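Local coordinates for protein 2-hydroxyisobutanoyl-CoA mutase large subunit (Aquincola tertiaricarbonis, PDB 4R3U) that interconverts 2-hydroxyisobutyryl-CoA and (S)-3-hydroxybutyryl-CoA, acting as the substrate-binding subunit of a cobalamin-dependent mutase together with its small partner subunit, at residues C342-A347 with V359-Q364; Q353-V358 with N379-A384; F300-D305 with A311-L316. All coordinates share one frame; numbering follows the deposited sequence.

How the contacts relate
Along the chain, contact 3 (300-305 with 311-316) comes first and closes a short loop in which strand 298-302 turns straight into helix 306-327. Contact 1 (342-347 with 359-364) then opens, closing strand 340-344 onto helix 357-370 across an eleven-residue connection. Contact 2 (353-358 with 379-384) starts within that connection and ends after strand 375-377, so contacts 1 and 2 cross and share helix 357-370. Strands 298-302, 340-344 and 375-377 are neighbours in the parallel sheet of the TIM barrel. Ser302 OG to Gln364 O joins contacts 3 and 1; Asn379 joins contacts 1 and 2 through Gln343 and Thr344, beside 5'-deoxyadenosine.

Contact 1 of 3, residues C342-A347 with V359-Q364; sequences CQTAAA and VRTSLQ. With 5AD (5'-deoxyadenosine), chain G.
Within the beta-alpha-beta unit of strand 340-344, helix 357-370 and strand 375-377, the end of the strand meets the helix that covers it, Thr344 against Gln364 and Thr361. One water sits between the three side chains. It is hydrogen-bonded to Thr344 OG1 (2.7 Å) and Thr361 OG1 (2.5 Å). The same water donates to Gln364 OE1 at 2.8 Å. With OG1 between its backbone N and carbonyl carbon (chi1 64°), Thr344 presents its hydroxyl to this water, while its CG2 packs on Gln364 CB at 3.7 Å. Thr361 crosses Thr344 at about a right angle and brings its methyl CG2 to 3.7 Å from Thr344 OG1. The extended Gln364 runs to the backbone beyond the strand, where its OE1 is 3.0 Å from Ala345 N; its NE2 is taken by Thr348. One residue before Thr344 on the strand, Gln343 NE2 comes within 2.8 Å of 5'-deoxyadenosine O3' and is hydrogen-bonded to Asn379 OD1, and Ala346 CB lies 3.4 Å from the same O3'. Two hydroxyls and an amide oxygen are thus joined through one water, so polar groups inside a buried strand-helix interface find partners without meeting directly.

Contact 2 of 3, residues Q353-V358 with N379-A384; sequences QYMVNV and NGYDEA. With 5AD (5'-deoxyadenosine), chain G.
One face of the Tyr381 ring carries the sulfur of Met355, a Met-aromatic contact with SD 3.5 Å from the centroid and 15° off the normal. The Tyr354 ring meets Tyr381 CD1 at its edge, near its plane, with Tyr354 CD2 3.6 Å from that atom; the two rings are inclined at 45°. Val358 CG2 adds an oblique approach, 3.9 Å from Tyr381 CD2. Bends at chi2 and chi3 fold the Met355 chain back so that SD and CE both touch the tyrosine. The ring belongs to the loop after strand 375-377 of the TIM barrel, in a type I beta turn from Gly380 to Glu383, and packs on segment 353-358, at the N-terminal end of helix 357-370. Here Asn357 ND2 donates to Tyr381 O at 2.8 Å; the acceptor lies in the amide plane, although the nitrogen is tilted 30° from the carbonyl plane. The same ND2 also bonds Thr350 O, and Asn357 OD1 takes Arg360 NH1, so both ends of the amide are held. At the far end of the turn, Glu383 OE2 accepts a hydrogen bond from 5'-deoxyadenosine O2' at 3.1 Å and a weak one from O3', while Glu383 O is hydrogen-bonded to cobalamin.

Contact 3 of 3, residues F300-D305 with A311-L316; sequences FVSQGD and AKFRAL
Leu316 lays its CD1 methyl over the centre of one face of the Phe300 ring, a CH-pi contact 3.6 Å from the centroid and 7° off the normal. The second methyl, CD2, is 3.7 Å from Phe300 CZ, so both methyls lie on the same side of the ring, CD1 over its centre and CD2 out past CZ. Phe300 CG stands anti to the carbonyl carbon (chi1 -63°), which places the ring under Leu316 CD1. At its base, Phe300 CB meets the edge of the Phe313 ring, 3.9 Å from CE1. With an alanine here the ring under Leu316 CD1 and CD2 is gone, which would probably open a gap between strand and helix and leave the leucine methyls free to shift. These contacts join strand 298-302 to helix 306-327, the first two elements of a beta-alpha-beta unit of the TIM barrel, with strand and helix axes running nearly antiparallel at 155°. Polar atoms enter through Lys312, which bends at chi3 and donates from NZ to Val301 O at 2.8 Å. Its ammonium also forms salt bridges with Glu309 and Glu267, which probably offset its charge in this buried position. The Phe313 ring stacks with Phe340, while its edge faces the same carbonyl oxygen and reaches Ser302 CA, 3.8 Å from CZ.

Contact 1 of 3, residues C342-A347 with V359-Q364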
loop_
_atom_site.group_PDB
_atom_site.type_symbol
_atom_site.label_atom_id
_atom_site.label_comp_id
_atom_site.label_asym_id
_atom_site.label_seq_id
_atom_site.Cartn_x
_atom_site.Cartn_y
_atom_site.Cartn_z
ATOM N N CYS A 342 3.651 -12.431 11.754
ATOM C CA CYS A 342 3.693 -12.364 10.300
ATOM C C CYS A 342 4.845 -11.454 9.863
ATOM O O CYS A 342 5.145 -10.464 10.521
ATOM C CB CYS A 342 2.345 -11.878 9.751
ATOM S SG CYS A 342 2.176 -11.987 7.955
ATOM N N GLN A 343 5.489 -11.806 8.756
ATOM C CA GLN A 343 6.513 -10.985 8.139
ATOM C C GLN A 343 6.119 -10.914 6.696
ATOM O O GLN A 343 5.664 -11.916 6.139
ATOM C CB GLN A 343 7.921 -11.578 8.312
ATOM C CG GLN A 343 9.043 -10.656 7.798
ATOM C CD GLN A 343 10.434 -11.179 8.081
ATOM O OE1 GLN A 343 10.656 -12.085 8.888
ATOM N NE2 GLN A 343 11.414 -10.589 7.455
ATOM N N THR A 344 6.260 -9.729 6.090
ATOM C CA THR A 344 5.951 -9.508 4.691
ATOM C C THR A 344 6.990 -10.261 3.854
ATOM O O THR A 344 8.111 -10.507 4.350
ATOM C CB THR A 344 5.781 -7.997 4.408
ATOM O OG1 THR A 344 7.010 -7.310 4.647
ATOM C CG2 THR A 344 4.663 -7.359 5.250
ATOM N N ALA A 345 6.609 -10.701 2.617
ATOM C CA ALA A 345 7.514 -11.463 1.759
ATOM C C ALA A 345 8.703 -10.684 1.217
ATOM O O ALA A 345 8.593 -9.906 0.252
ATOM C CB ALA A 345 6.744 -12.111 0.626
ATOM N N ALA A 346 9.866 -10.956 1.798
ATOM C CA ALA A 346 11.154 -10.390 1.424
ATOM C C ALA A 346 11.532 -10.849 -0.034
ATOM O O ALA A 346 12.099 -10.062 -0.806
ATOM C CB ALA A 346 12.164 -10.877 2.410
ATOM N N ALA A 347 11.147 -12.104 -0.423
ATOM C CA ALA A 347 11.427 -12.632 -1.750
ATOM C C ALA A 347 10.727 -11.851 -2.920
ATOM O O ALA A 347 11.152 -11.993 -4.088
ATOM C CB ALA A 347 11.105 -14.124 -1.812
ATOM N N VAL A 359 5.517 0.102 -1.670
ATOM C CA VAL A 359 4.183 -0.247 -2.196
ATOM C C VAL A 359 3.887 -1.735 -1.940
ATOM O O VAL A 359 2.829 -2.059 -1.427
ATOM C CB VAL A 359 4.021 0.098 -3.703
ATOM C CG1 VAL A 359 2.625 -0.304 -4.240
ATOM C CG2 VAL A 359 4.306 1.572 -3.980
ATOM N N ARG A 360 4.817 -2.621 -2.313
ATOM C CA ARG A 360 4.733 -4.068 -2.165
ATOM C C ARG A 360 4.466 -4.436 -0.726
ATOM O O ARG A 360 3.538 -5.195 -0.463
ATOM C CB ARG A 360 6.055 -4.723 -2.615
ATOM C CG ARG A 360 6.318 -4.638 -4.108
ATOM C CD ARG A 360 7.613 -5.319 -4.469
ATOM N NE ARG A 360 7.716 -5.513 -5.911
ATOM C CZ ARG A 360 8.691 -5.056 -6.680
ATOM N NH1 ARG A 360 9.697 -4.371 -6.152
ATOM N NH2 ARG A 360 8.674 -5.292 -7.989
ATOM N N THR A 361 5.260 -3.874 0.205
ATOM C CA THR A 361 5.200 -4.093 1.659
ATOM C C THR A 361 3.933 -3.506 2.265
ATOM O O THR A 361 3.472 -4.028 3.269
ATOM C CB THR A 361 6.528 -3.655 2.310
ATOM O OG1 THR A 361 7.555 -4.504 1.808
ATOM C CG2 THR A 361 6.517 -3.706 3.840
ATOM N N SER A 362 3.359 -2.439 1.664
ATOM C CA SER A 362 2.096 -1.840 2.155
ATOM C C SER A 362 0.957 -2.849 1.980
ATOM O O SER A 362 0.255 -3.154 2.942
ATOM C CB SER A 362 1.761 -0.558 1.394
ATOM O OG SER A 362 2.656 0.459 1.793
ATOM N N LEU A 363 0.831 -3.413 0.749
ATOM C CA LEU A 363 -0.195 -4.380 0.397
ATOM C C LEU A 363 -0.082 -5.652 1.253
ATOM O O LEU A 363 -1.101 -6.138 1.765
ATOM C CB LEU A 363 -0.138 -4.687 -1.119
ATOM C CG LEU A 363 -0.192 -3.464 -2.040
ATOM C CD1 LEU A 363 -0.067 -3.852 -3.477
ATOM C CD2 LEU A 363 -1.440 -2.619 -1.811
ATOM N N GLN A 364 1.165 -6.147 1.430
ATOM C CA GLN A 364 1.489 -7.330 2.218
ATOM C C GLN A 364 1.190 -7.121 3.715
ATOM O O GLN A 364 0.637 -8.012 4.346
ATOM C CB GLN A 364 2.927 -7.765 1.964
ATOM C CG GLN A 364 3.130 -8.343 0.573
ATOM C CD GLN A 364 4.580 -8.374 0.170
ATOM O OE1 GLN A 364 5.480 -8.444 1.019
ATOM N NE2 GLN A 364 4.846 -8.331 -1.146
HETATM N N1 5AD G . 18.133 -6.624 10.957
HETATM C C2 5AD G . 16.869 -6.484 10.387
HETATM N N3 5AD G . 16.393 -7.497 9.516
HETATM C C4 5AD G . 17.135 -8.610 9.331
HETATM N N9 5AD G . 16.951 -9.702 8.585
HETATM C C8 5AD G . 17.961 -10.538 8.839
HETATM N N7 5AD G . 18.818 -9.956 9.661
HETATM C C5 5AD G . 18.304 -8.765 9.988
HETATM C C6 5AD G . 18.772 -7.792 10.786
HETATM N N6 5AD G . 19.957 -8.021 11.326
HETATM C "C1'" 5AD G . 15.753 -10.187 7.878
HETATM C "C2'" 5AD G . 15.350 -9.428 6.662
HETATM C "C3'" 5AD G . 14.748 -10.526 5.802
HETATM C "C4'" 5AD G . 14.895 -11.825 6.597
HETATM C "C5'" 5AD G . 15.358 -12.945 5.674
HETATM O "O4'" 5AD G . 15.981 -11.536 7.440
HETATM O "O2'" 5AD G . 14.311 -8.506 7.019
HETATM O "O3'" 5AD G . 13.365 -10.219 5.542
HETATM O O HOH W 1 7.646 -7.014 2.081
#

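Contact 2 of 3, residues Q353-V358 with N379-A384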
loop_
_atom_site.group_PDB
_atom_site.type_symbol
_atom_site.label_atom_id
_atom_site.label_comp_id
_atom_site.label_asym_id
_atom_site.label_seq_id
_atom_site.Cartn_x
_atom_site.Cartn_y
_atom_site.Cartn_z
ATOM N N GLN A 353 14.965 -0.306 -8.679
ATOM C CA GLN A 353 13.821 0.523 -8.283
ATOM C C GLN A 353 13.351 0.215 -6.859
ATOM O O GLN A 353 12.135 0.177 -6.593
ATOM C CB GLN A 353 12.673 0.354 -9.300
ATOM C CG GLN A 353 13.056 0.719 -10.725
ATOM C CD GLN A 353 11.844 0.747 -11.599
ATOM O OE1 GLN A 353 11.781 0.059 -12.626
ATOM N NE2 GLN A 353 10.897 1.612 -11.238
ATOM N N TYR A 354 14.322 -0.017 -5.945
ATOM C CA TYR A 354 14.076 -0.395 -4.548
ATOM C C TYR A 354 12.965 0.354 -3.811
ATOM O O TYR A 354 12.296 -0.292 -3.010
ATOM C CB TYR A 354 15.374 -0.503 -3.707
ATOM C CG TYR A 354 15.974 0.835 -3.329
ATOM C CD1 TYR A 354 16.844 1.494 -4.186
ATOM C CD2 TYR A 354 15.634 1.465 -2.127
ATOM C CE1 TYR A 354 17.320 2.771 -3.893
ATOM C CE2 TYR A 354 16.115 2.739 -1.813
ATOM C CZ TYR A 354 16.958 3.389 -2.705
ATOM O OH TYR A 354 17.483 4.624 -2.413
ATOM N N MET A 355 12.751 1.693 -4.044
ATOM C CA MET A 355 11.681 2.427 -3.309
ATOM C C MET A 355 10.275 1.918 -3.576
ATOM O O MET A 355 9.379 2.116 -2.771
ATOM C CB MET A 355 11.747 3.950 -3.456
ATOM C CG MET A 355 12.757 4.634 -2.563
ATOM S SD MET A 355 12.792 4.254 -0.789
ATOM C CE MET A 355 11.310 5.067 -0.183
ATOM N N VAL A 356 10.103 1.224 -4.663
ATOM C CA VAL A 356 8.848 0.596 -5.075
ATOM C C VAL A 356 8.445 -0.534 -4.084
ATOM O O VAL A 356 7.262 -0.827 -3.937
ATOM C CB VAL A 356 8.989 0.176 -6.564
ATOM C CG1 VAL A 356 9.052 -1.328 -6.760
ATOM C CG2 VAL A 356 7.921 0.799 -7.396
ATOM N N ASN A 357 9.440 -1.073 -3.324
ATOM C CA ASN A 357 9.237 -2.058 -2.258
ATOM C C ASN A 357 8.280 -1.534 -1.187
ATOM O O ASN A 357 7.570 -2.329 -0.593
ATOM C CB ASN A 357 10.575 -2.455 -1.607
ATOM C CG ASN A 357 11.448 -3.205 -2.553
ATOM O OD1 ASN A 357 10.953 -3.794 -3.498
ATOM N ND2 ASN A 357 12.760 -3.131 -2.366
ATOM N N VAL A 358 8.224 -0.198 -0.984
ATOM C CA VAL A 358 7.335 0.450 -0.029
ATOM C C VAL A 358 5.884 0.086 -0.356
ATOM O O VAL A 358 5.136 -0.258 0.565
ATOM C CB VAL A 358 7.613 1.987 0.079
ATOM C CG1 VAL A 358 6.576 2.724 0.950
ATOM C CG2 VAL A 358 9.027 2.246 0.576
ATOM N N ASN A 379 9.055 -5.401 6.007
ATOM C CA ASN A 379 10.427 -5.313 5.525
ATOM C C ASN A 379 10.800 -3.896 5.127
ATOM O O ASN A 379 9.899 -3.076 4.923
ATOM C CB ASN A 379 10.675 -6.286 4.367
ATOM C CG ASN A 379 10.401 -7.709 4.711
ATOM O OD1 ASN A 379 10.653 -8.163 5.829
ATOM N ND2 ASN A 379 9.827 -8.432 3.759
ATOM N N GLY A 380 12.112 -3.624 5.068
ATOM C CA GLY A 380 12.673 -2.353 4.644
ATOM C C GLY A 380 12.764 -2.336 3.124
ATOM O O GLY A 380 12.853 -3.404 2.492
ATOM N N TYR A 381 12.751 -1.102 2.517
ATOM C CA TYR A 381 12.858 -0.927 1.076
ATOM C C TYR A 381 14.224 -1.385 0.563
ATOM O O TYR A 381 14.364 -1.679 -0.629
ATOM C CB TYR A 381 12.522 0.515 0.640
ATOM C CG TYR A 381 13.240 1.583 1.439
ATOM C CD1 TYR A 381 14.627 1.756 1.334
ATOM C CD2 TYR A 381 12.536 2.461 2.254
ATOM C CE1 TYR A 381 15.288 2.760 2.053
ATOM C CE2 TYR A 381 13.190 3.467 2.978
ATOM C CZ TYR A 381 14.561 3.617 2.870
ATOM O OH TYR A 381 15.188 4.627 3.576
ATOM N N ASP A 382 15.208 -1.507 1.474
ATOM C CA ASP A 382 16.583 -1.934 1.214
ATOM C C ASP A 382 16.813 -3.464 1.374
ATOM O O ASP A 382 17.963 -3.919 1.426
ATOM C CB ASP A 382 17.574 -1.103 2.063
ATOM C CG ASP A 382 17.423 -1.051 3.594
ATOM O OD1 ASP A 382 16.503 -1.712 4.137
ATOM O OD2 ASP A 382 18.236 -0.356 4.245
ATOM N N GLU A 383 15.723 -4.249 1.386
ATOM C CA GLU A 383 15.746 -5.702 1.558
ATOM C C GLU A 383 16.732 -6.456 0.658
ATOM O O GLU A 383 17.446 -7.329 1.136
ATOM C CB GLU A 383 14.317 -6.272 1.431
ATOM C CG GLU A 383 14.189 -7.765 1.698
ATOM C CD GLU A 383 14.471 -8.295 3.089
ATOM O OE1 GLU A 383 14.906 -9.463 3.165
ATOM O OE2 GLU A 383 14.209 -7.592 4.093
ATOM N N ALA A 384 16.787 -6.118 -0.640
ATOM C CA ALA A 384 17.654 -6.830 -1.573
ATOM C C ALA A 384 19.140 -6.415 -1.541
ATOM O O ALA A 384 19.971 -7.044 -2.198
ATOM C CB ALA A 384 17.080 -6.754 -2.972
HETATM N N1 5AD G . 18.133 -6.624 10.957
HETATM C C2 5AD G . 16.869 -6.484 10.387
HETATM N N3 5AD G . 16.393 -7.497 9.516
HETATM C C4 5AD G . 17.135 -8.610 9.331
HETATM N N9 5AD G . 16.951 -9.702 8.585
HETATM C C8 5AD G . 17.961 -10.538 8.839
HETATM N N7 5AD G . 18.818 -9.956 9.661
HETATM C C5 5AD G . 18.304 -8.765 9.988
HETATM C C6 5AD G . 18.772 -7.792 10.786
HETATM N N6 5AD G . 19.957 -8.021 11.326
HETATM C "C1'" 5AD G . 15.753 -10.187 7.878
HETATM C "C2'" 5AD G . 15.350 -9.428 6.662
HETATM C "C3'" 5AD G . 14.748 -10.526 5.802
HETATM C "C4'" 5AD G . 14.895 -11.825 6.597
HETATM C "C5'" 5AD G . 15.358 -12.945 5.674
HETATM O "O4'" 5AD G . 15.981 -11.536 7.440
HETATM O "O2'" 5AD G . 14.311 -8.506 7.019
HETATM O "O3'" 5AD G . 13.365 -10.219 5.542
HETATM O O HOH W 2 9.729 -2.715 1.699
#

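Contact 3 of 3, residues F300-D305 with A311-L316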
loop_
_atom_site.group_PDB
_atom_site.type_symbol
_atom_site.label_atom_id
_atom_site.label_comp_id
_atom_site.label_asym_id
_atom_site.label_seq_id
_atom_site.Cartn_x
_atom_site.Cartn_y
_atom_site.Cartn_z
ATOM N N PHE A 300 4.092 -16.963 9.939
ATOM C CA PHE A 300 3.793 -17.059 8.499
ATOM C C PHE A 300 4.218 -15.815 7.716
ATOM O O PHE A 300 4.377 -14.742 8.284
ATOM C CB PHE A 300 2.296 -17.367 8.277
ATOM C CG PHE A 300 1.892 -18.704 8.856
ATOM C CD1 PHE A 300 2.364 -19.897 8.299
ATOM C CD2 PHE A 300 1.074 -18.775 9.985
ATOM C CE1 PHE A 300 2.015 -21.129 8.855
ATOM C CE2 PHE A 300 0.716 -20.007 10.527
ATOM C CZ PHE A 300 1.199 -21.177 9.972
ATOM N N VAL A 301 4.392 -15.971 6.419
ATOM C CA VAL A 301 4.696 -14.864 5.517
ATOM C C VAL A 301 3.350 -14.240 5.075
ATOM O O VAL A 301 2.299 -14.903 5.128
ATOM C CB VAL A 301 5.518 -15.360 4.257
ATOM C CG1 VAL A 301 4.670 -16.236 3.332
ATOM C CG2 VAL A 301 6.127 -14.206 3.487
ATOM N N SER A 302 3.406 -12.998 4.596
ATOM C CA SER A 302 2.305 -12.342 3.920
ATOM C C SER A 302 2.893 -12.097 2.546
ATOM O O SER A 302 3.732 -11.198 2.359
ATOM C CB SER A 302 1.920 -11.032 4.583
ATOM O OG SER A 302 0.857 -10.480 3.826
ATOM N N GLN A 303 2.561 -13.000 1.613
ATOM C CA GLN A 303 3.049 -12.963 0.241
ATOM C C GLN A 303 2.253 -11.999 -0.609
ATOM O O GLN A 303 1.343 -11.300 -0.097
ATOM C CB GLN A 303 3.137 -14.367 -0.391
ATOM C CG GLN A 303 4.554 -14.906 -0.518
ATOM C CD GLN A 303 5.300 -14.495 -1.788
ATOM O OE1 GLN A 303 4.749 -13.982 -2.787
ATOM N NE2 GLN A 303 6.593 -14.752 -1.784
ATOM N N GLY A 304 2.654 -11.951 -1.902
ATOM C CA GLY A 304 2.159 -11.035 -2.903
ATOM C C GLY A 304 0.748 -11.202 -3.346
ATOM O O GLY A 304 0.194 -10.221 -3.823
ATOM N N ASP A 305 0.161 -12.428 -3.300
ATOM C CA ASP A 305 -1.230 -12.556 -3.772
ATOM C C ASP A 305 -2.141 -12.114 -2.646
ATOM O O ASP A 305 -2.394 -12.867 -1.684
ATOM C CB ASP A 305 -1.586 -13.957 -4.296
ATOM C CG ASP A 305 -2.819 -13.997 -5.196
ATOM O OD1 ASP A 305 -3.911 -13.529 -4.750
ATOM O OD2 ASP A 305 -2.712 -14.534 -6.333
ATOM N N ALA A 311 -6.887 -15.688 2.629
ATOM C CA ALA A 311 -7.585 -16.970 2.601
ATOM C C ALA A 311 -6.755 -18.035 3.343
ATOM O O ALA A 311 -7.308 -18.829 4.106
ATOM C CB ALA A 311 -7.790 -17.399 1.163
ATOM N N LYS A 312 -5.423 -18.031 3.114
ATOM C CA LYS A 312 -4.447 -18.930 3.699
ATOM C C LYS A 312 -4.421 -18.781 5.221
ATOM O O LYS A 312 -4.415 -19.791 5.921
ATOM C CB LYS A 312 -3.071 -18.625 3.085
ATOM C CG LYS A 312 -1.935 -19.575 3.479
ATOM C CD LYS A 312 -0.567 -18.916 3.256
ATOM C CE LYS A 312 -0.225 -17.988 4.399
ATOM N NZ LYS A 312 0.954 -17.144 4.088
ATOM N N PHE A 313 -4.413 -17.527 5.736
ATOM C CA PHE A 313 -4.366 -17.244 7.178
ATOM C C PHE A 313 -5.626 -17.740 7.887
ATOM O O PHE A 313 -5.527 -18.331 8.966
ATOM C CB PHE A 313 -4.153 -15.748 7.432
ATOM C CG PHE A 313 -2.879 -15.118 6.906
ATOM C CD1 PHE A 313 -1.639 -15.714 7.136
ATOM C CD2 PHE A 313 -2.909 -13.880 6.259
ATOM C CE1 PHE A 313 -0.457 -15.103 6.694
ATOM C CE2 PHE A 313 -1.733 -13.283 5.787
ATOM C CZ PHE A 313 -0.516 -13.884 6.029
ATOM N N ARG A 314 -6.808 -17.524 7.267
ATOM C CA ARG A 314 -8.117 -17.935 7.789
ATOM C C ARG A 314 -8.250 -19.440 7.726
ATOM O O ARG A 314 -8.693 -20.054 8.707
ATOM C CB ARG A 314 -9.257 -17.216 7.048
ATOM C CG ARG A 314 -9.197 -15.698 7.225
ATOM C CD ARG A 314 -10.089 -14.954 6.254
ATOM N NE ARG A 314 -11.442 -14.773 6.782
ATOM C CZ ARG A 314 -12.492 -15.512 6.443
ATOM N NH1 ARG A 314 -12.362 -16.504 5.565
ATOM N NH2 ARG A 314 -13.683 -15.263 6.976
ATOM N N ALA A 315 -7.779 -20.053 6.619
ATOM C CA ALA A 315 -7.751 -21.520 6.458
ATOM C C ALA A 315 -6.858 -22.169 7.512
ATOM O O ALA A 315 -7.250 -23.160 8.095
ATOM C CB ALA A 315 -7.269 -21.895 5.064
ATOM N N LEU A 316 -5.675 -21.599 7.773
ATOM C CA LEU A 316 -4.737 -22.101 8.793
ATOM C C LEU A 316 -5.386 -22.125 10.165
ATOM O O LEU A 316 -5.290 -23.131 10.858
ATOM C CB LEU A 316 -3.465 -21.227 8.838
ATOM C CG LEU A 316 -2.388 -21.596 7.836
ATOM C CD1 LEU A 316 -1.481 -20.423 7.566
ATOM C CD2 LEU A 316 -1.616 -22.817 8.301
#